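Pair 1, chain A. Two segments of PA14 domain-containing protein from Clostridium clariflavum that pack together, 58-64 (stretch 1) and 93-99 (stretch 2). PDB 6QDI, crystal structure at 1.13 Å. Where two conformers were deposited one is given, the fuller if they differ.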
# COMPACT_ATOMS: atom_id res chain seq x y z
N SER A 58 29.26 -19.07 -12.70
CA SER A 58 30.05 -18.58 -11.55
C SER A 58 30.83 -17.32 -11.93
O SER A 58 31.98 -17.37 -12.34
CB SER A 58 30.95 -19.67 -10.96
OG SER A 58 30.14 -20.74 -10.49
N GLU A 59 30.11 -16.19 -11.88
CA GLU A 59 30.58 -14.93 -12.44
C GLU A 59 30.02 -13.76 -11.65
O GLU A 59 29.04 -13.92 -10.88
CB GLU A 59 30.14 -14.82 -13.93
CG GLU A 59 30.85 -15.81 -14.84
CD GLU A 59 30.46 -15.75 -16.30
OE1 GLU A 59 29.48 -15.05 -16.66
OE2 GLU A 59 31.13 -16.45 -17.10
N GLU A 60 30.66 -12.61 -11.80
CA GLU A 60 30.09 -11.33 -11.33
C GLU A 60 28.93 -10.96 -12.24
O GLU A 60 29.12 -10.68 -13.44
CB GLU A 60 31.12 -10.21 -11.29
CG GLU A 60 30.57 -9.00 -10.58
CD GLU A 60 31.56 -7.87 -10.43
OE1 GLU A 60 32.22 -7.53 -11.44
OE2 GLU A 60 31.63 -7.28 -9.33
N TYR A 61 27.74 -10.88 -11.64
CA TYR A 61 26.53 -10.44 -12.35
C TYR A 61 26.29 -8.97 -12.12
O TYR A 61 26.55 -8.44 -11.03
CB TYR A 61 25.32 -11.24 -11.88
CG TYR A 61 25.20 -12.57 -12.59
CD1 TYR A 61 26.00 -13.65 -12.23
CD2 TYR A 61 24.34 -12.73 -13.66
CE1 TYR A 61 25.92 -14.85 -12.90
CE2 TYR A 61 24.26 -13.95 -14.34
CZ TYR A 61 25.05 -15.01 -13.95
OH TYR A 61 24.99 -16.24 -14.57
N THR A 62 25.83 -8.31 -13.17
CA THR A 62 25.25 -6.97 -13.07
C THR A 62 23.76 -7.06 -13.22
O THR A 62 23.28 -7.77 -14.13
CB THR A 62 25.81 -6.03 -14.15
OG1 THR A 62 27.23 -5.98 -14.02
CG2 THR A 62 25.26 -4.62 -14.00
N PHE A 63 23.02 -6.43 -12.30
CA PHE A 63 21.58 -6.28 -12.40
C PHE A 63 21.26 -4.85 -12.79
O PHE A 63 21.88 -3.92 -12.22
CB PHE A 63 20.89 -6.67 -11.07
CG PHE A 63 20.99 -8.16 -10.81
CD1 PHE A 63 22.10 -8.71 -10.15
CD2 PHE A 63 20.03 -9.02 -11.27
CE1 PHE A 63 22.23 -10.07 -10.00
CE2 PHE A 63 20.13 -10.37 -11.08
CZ PHE A 63 21.22 -10.91 -10.44
N TYR A 64 20.35 -4.69 -13.74
CA TYR A 64 19.96 -3.39 -14.23
C TYR A 64 18.48 -3.21 -13.93
O TYR A 64 17.67 -4.10 -14.23
CB TYR A 64 20.14 -3.28 -15.76
CG TYR A 64 21.49 -3.70 -16.28
CD1 TYR A 64 21.80 -5.04 -16.45
CD2 TYR A 64 22.44 -2.77 -16.63
CE1 TYR A 64 23.03 -5.44 -16.98
CE2 TYR A 64 23.67 -3.15 -17.17
CZ TYR A 64 23.97 -4.47 -17.28
OH TYR A 64 25.20 -4.82 -17.81
N MET A 93 22.15 0.23 -11.56
CA MET A 93 22.88 -1.03 -11.59
C MET A 93 23.40 -1.40 -10.22
O MET A 93 23.72 -0.56 -9.39
CB MET A 93 24.08 -0.96 -12.54
CG MET A 93 23.73 -0.78 -14.00
SD MET A 93 25.13 -0.54 -15.11
CE MET A 93 25.51 1.17 -14.79
N GLY A 94 23.49 -2.71 -10.02
CA GLY A 94 24.20 -3.25 -8.86
C GLY A 94 24.87 -4.55 -9.30
O GLY A 94 24.37 -5.27 -10.17
N LYS A 95 26.01 -4.86 -8.66
CA LYS A 95 26.81 -6.04 -9.04
C LYS A 95 26.93 -6.98 -7.86
O LYS A 95 26.98 -6.51 -6.70
CB LYS A 95 28.19 -5.59 -9.51
CG LYS A 95 28.16 -4.81 -10.81
CD LYS A 95 29.54 -4.61 -11.38
CE LYS A 95 30.24 -3.44 -10.73
NZ LYS A 95 31.36 -3.01 -11.59
N ILE A 96 27.02 -8.27 -8.15
CA ILE A 96 27.23 -9.29 -7.11
C ILE A 96 27.77 -10.58 -7.74
O ILE A 96 27.32 -10.97 -8.84
CB ILE A 96 25.93 -9.57 -6.32
CG1 ILE A 96 26.18 -10.54 -5.15
CG2 ILE A 96 24.80 -10.03 -7.23
CD1 ILE A 96 25.04 -10.53 -4.16
N TYR A 97 28.75 -11.20 -7.10
CA TYR A 97 29.29 -12.47 -7.52
C TYR A 97 28.35 -13.60 -7.12
O TYR A 97 27.95 -13.67 -5.97
CB TYR A 97 30.65 -12.70 -6.89
CG TYR A 97 31.27 -13.93 -7.44
CD1 TYR A 97 31.92 -13.89 -8.66
CD2 TYR A 97 31.14 -15.13 -6.80
CE1 TYR A 97 32.46 -15.02 -9.20
CE2 TYR A 97 31.68 -16.27 -7.33
CZ TYR A 97 32.32 -16.19 -8.55
OH TYR A 97 32.91 -17.29 -9.14
N LEU A 98 28.00 -14.48 -8.06
CA LEU A 98 27.12 -15.61 -7.81
C LEU A 98 27.76 -16.88 -8.36
O LEU A 98 28.59 -16.80 -9.28
CB LEU A 98 25.74 -15.39 -8.40
CG LEU A 98 25.01 -14.10 -8.00
CD1 LEU A 98 23.75 -13.94 -8.83
CD2 LEU A 98 24.64 -14.12 -6.54
N GLU A 99 27.36 -18.01 -7.80
CA GLU A 99 27.84 -19.32 -8.21
C GLU A 99 26.83 -20.04 -9.10
O GLU A 99 25.62 -20.08 -8.82
CB GLU A 99 28.09 -20.19 -6.97
CG GLU A 99 29.18 -19.68 -6.05
CD GLU A 99 29.53 -20.66 -4.92
OE1 GLU A 99 30.24 -21.55 -5.14
OE2 GLU A 99 28.99 -20.36 -3.81

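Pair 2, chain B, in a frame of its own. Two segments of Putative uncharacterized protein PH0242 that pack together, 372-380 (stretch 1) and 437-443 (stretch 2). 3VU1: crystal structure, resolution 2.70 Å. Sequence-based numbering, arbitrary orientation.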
# COMPACT_ATOMS: atom_id res chain seq x y z
N SER B 372 29.62 20.13 4.22
CA SER B 372 30.43 19.17 4.98
C SER B 372 30.16 19.34 6.46
O SER B 372 29.67 20.40 6.86
CB SER B 372 31.91 19.39 4.71
OG SER B 372 32.21 19.15 3.34
N GLY B 373 30.45 18.31 7.26
CA GLY B 373 30.41 18.45 8.74
C GLY B 373 29.99 17.33 9.69
O GLY B 373 29.69 16.22 9.28
N ARG B 374 30.01 17.63 10.98
CA ARG B 374 29.56 16.69 11.98
C ARG B 374 28.04 16.62 11.97
O ARG B 374 27.35 17.65 12.07
CB ARG B 374 30.08 17.05 13.36
CG ARG B 374 31.36 16.30 13.72
CD ARG B 374 31.93 16.76 15.05
NE ARG B 374 30.88 16.91 16.06
CZ ARG B 374 30.70 16.08 17.08
NH1 ARG B 374 29.71 16.30 17.94
NH2 ARG B 374 31.53 15.05 17.26
N LEU B 375 27.54 15.40 11.81
CA LEU B 375 26.12 15.11 11.71
C LEU B 375 25.75 14.30 12.92
O LEU B 375 26.42 13.30 13.20
CB LEU B 375 25.86 14.31 10.44
CG LEU B 375 24.55 13.53 10.23
CD1 LEU B 375 23.37 14.46 10.00
CD2 LEU B 375 24.72 12.54 9.08
N GLU B 376 24.72 14.74 13.64
CA GLU B 376 24.27 14.09 14.87
C GLU B 376 22.81 13.64 14.79
O GLU B 376 21.90 14.46 14.67
CB GLU B 376 24.45 15.01 16.08
CG GLU B 376 25.90 15.37 16.41
CD GLU B 376 26.06 16.83 16.84
OE1 GLU B 376 25.53 17.22 17.92
OE2 GLU B 376 26.71 17.60 16.08
N LEU B 377 22.61 12.33 14.87
CA LEU B 377 21.29 11.71 14.76
C LEU B 377 21.02 10.92 16.01
O LEU B 377 21.93 10.33 16.59
CB LEU B 377 21.25 10.69 13.63
CG LEU B 377 21.69 11.12 12.25
CD1 LEU B 377 22.35 9.96 11.52
CD2 LEU B 377 20.50 11.62 11.48
N LYS B 378 19.76 10.89 16.40
CA LYS B 378 19.28 9.95 17.38
C LYS B 378 18.19 9.13 16.66
O LYS B 378 17.22 9.68 16.13
CB LYS B 378 18.76 10.67 18.63
CG LYS B 378 19.72 10.66 19.82
CD LYS B 378 20.07 12.05 20.39
CE LYS B 378 18.86 12.92 20.76
NZ LYS B 378 17.97 12.33 21.81
N VAL B 379 18.38 7.82 16.64
CA VAL B 379 17.46 6.93 15.93
C VAL B 379 17.00 5.77 16.81
O VAL B 379 17.79 5.26 17.60
CB VAL B 379 18.09 6.44 14.61
CG1 VAL B 379 19.38 5.69 14.87
CG2 VAL B 379 17.10 5.58 13.84
N GLY B 380 15.73 5.39 16.66
CA GLY B 380 15.15 4.27 17.42
C GLY B 380 14.88 3.05 16.54
O GLY B 380 14.39 3.20 15.42
N GLU B 437 22.48 7.07 19.70
CA GLU B 437 23.11 8.33 19.29
C GLU B 437 24.19 8.06 18.27
O GLU B 437 25.01 7.18 18.46
CB GLU B 437 23.72 9.06 20.46
CG GLU B 437 22.73 9.77 21.35
CD GLU B 437 23.36 10.13 22.68
OE1 GLU B 437 24.39 10.84 22.69
OE2 GLU B 437 22.82 9.69 23.72
N ILE B 438 24.18 8.83 17.19
CA ILE B 438 25.10 8.61 16.10
C ILE B 438 25.79 9.90 15.69
O ILE B 438 25.13 10.93 15.50
CB ILE B 438 24.42 7.90 14.89
CG1 ILE B 438 24.49 6.38 15.06
CG2 ILE B 438 25.09 8.24 13.57
CD1 ILE B 438 23.33 5.80 15.82
N VAL B 439 27.12 9.82 15.57
CA VAL B 439 27.95 10.96 15.19
C VAL B 439 28.93 10.57 14.08
O VAL B 439 29.65 9.58 14.20
CB VAL B 439 28.73 11.52 16.40
CG1 VAL B 439 29.37 12.85 16.03
CG2 VAL B 439 27.82 11.69 17.63
N VAL B 440 28.94 11.33 12.98
CA VAL B 440 29.76 11.00 11.81
C VAL B 440 30.09 12.25 11.01
O VAL B 440 29.37 13.26 11.11
CB VAL B 440 29.08 9.96 10.84
CG1 VAL B 440 28.99 8.57 11.48
CG2 VAL B 440 27.71 10.43 10.35
N ASN B 441 31.18 12.18 10.24
CA ASN B 441 31.54 13.24 9.28
C ASN B 441 30.84 13.00 7.96
O ASN B 441 30.84 11.88 7.44
CB ASN B 441 33.06 13.30 9.06
CG ASN B 441 33.82 13.90 10.23
OD1 ASN B 441 33.27 14.65 11.06
ND2 ASN B 441 35.11 13.60 10.30
N ALA B 442 30.27 14.06 7.40
CA ALA B 442 29.43 13.91 6.21
C ALA B 442 29.83 14.82 5.05
O ALA B 442 29.94 16.04 5.22
CB ALA B 442 27.97 14.11 6.58
N GLU B 443 30.00 14.23 3.87
CA GLU B 443 30.38 14.96 2.67
C GLU B 443 29.30 14.83 1.57
O GLU B 443 29.08 13.75 1.02
CB GLU B 443 31.70 14.37 2.17
CG GLU B 443 32.80 15.34 1.76
CD GLU B 443 34.16 14.61 1.69
OE1 GLU B 443 35.06 14.91 2.51
OE2 GLU B 443 34.31 13.70 0.84

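Both pairs are two neighbouring strands of an antiparallel sheet, their N-to-C directions 151° apart in pair 1 and 147° in pair 2, and the backbones superpose with an RMSD of 0.6 Å. Each ladder carries six hydrogen bonds between main-chain atoms, two at every second residue pair. A:Tyr61 facing A:Ile96 matches B:Leu375 facing B:Val440: A:Tyr61 N lies 2.8 Å from A:Ile96 O, and B:Leu375 N lies 2.9 Å from B:Val440 O. At the next hydrogen-bonded pair toward the start of the first strand, the bond from A:Glu59 N to A:Leu98 O (3.1 Å) is weak, bent to 131° at the hydrogen; its partner, from A:Leu98 N to A:Glu59 O, also 3.1 Å, is nearly straight. Between these rungs, CA-H groups approach carbonyl oxygens, as from A:Lys95 CA to A:Tyr61 O (3.1 Å) and from the matching B:Val439 CA to B:Leu375 O (3.4 Å).

Because side chains alternate along a strand, each sheet has two different faces. The face bearing A:Tyr61, A:Phe63, A:Ile96 and A:Leu98 is largely apolar, like that bearing B:Leu375, B:Leu377, B:Ile438, B:Val440 and B:Ala442. Bulk is distributed differently, however. In pair 1, A:Phe63 faces A:Gly94, which has no side chain, and the ring instead reaches along the neighbouring strand: its edge meets A:Ile96, with A:Phe63 CE1 3.8 Å from A:Ile96 CG2, and A:Leu98. In pair 2 the matching positions hold B:Leu377 and B:Ile438, two branched aliphatic residues that pack directly across the ladder, B:Leu377 CD1 lying 3.8 Å from B:Ile438 CG2. Glycine appears in pair 2 at B:Gly373, the match of A:Glu59; its backbone angles would jam a CB against the preceding carbonyl oxygen, so glycine suits this conformation.

The other face is more polar and more exposed, where long side chains pack across the neighbouring strand with their charged ends included: A:Glu60 OE2 lies 3.8 Å from A:Lys95 CB, and B:Arg374, whose NH1 makes a long salt bridge with B:Glu376 OE2 (3.8 Å), packs its guanidinium on B:Val439. The matched positions A:Lys95 and B:Val439 illustrate two solutions. A:Lys95 CG approaches A:Thr62 OG1 at 3.5 Å, whereas B:Val439 offers a methyl beneath one face of the B:Arg374 guanidinium, B:Val439 CG1 lying 3.3 Å from B:Arg374 NH2. At the far end, A:Tyr64 and A:Met93 make an apolar contact, A:Tyr64 CD2 to A:Met93 CG at 3.5 Å; B:Lys378 and B:Glu437 replace them, their methylenes meeting at the same distance, B:Lys378 CG to B:Glu437 CG.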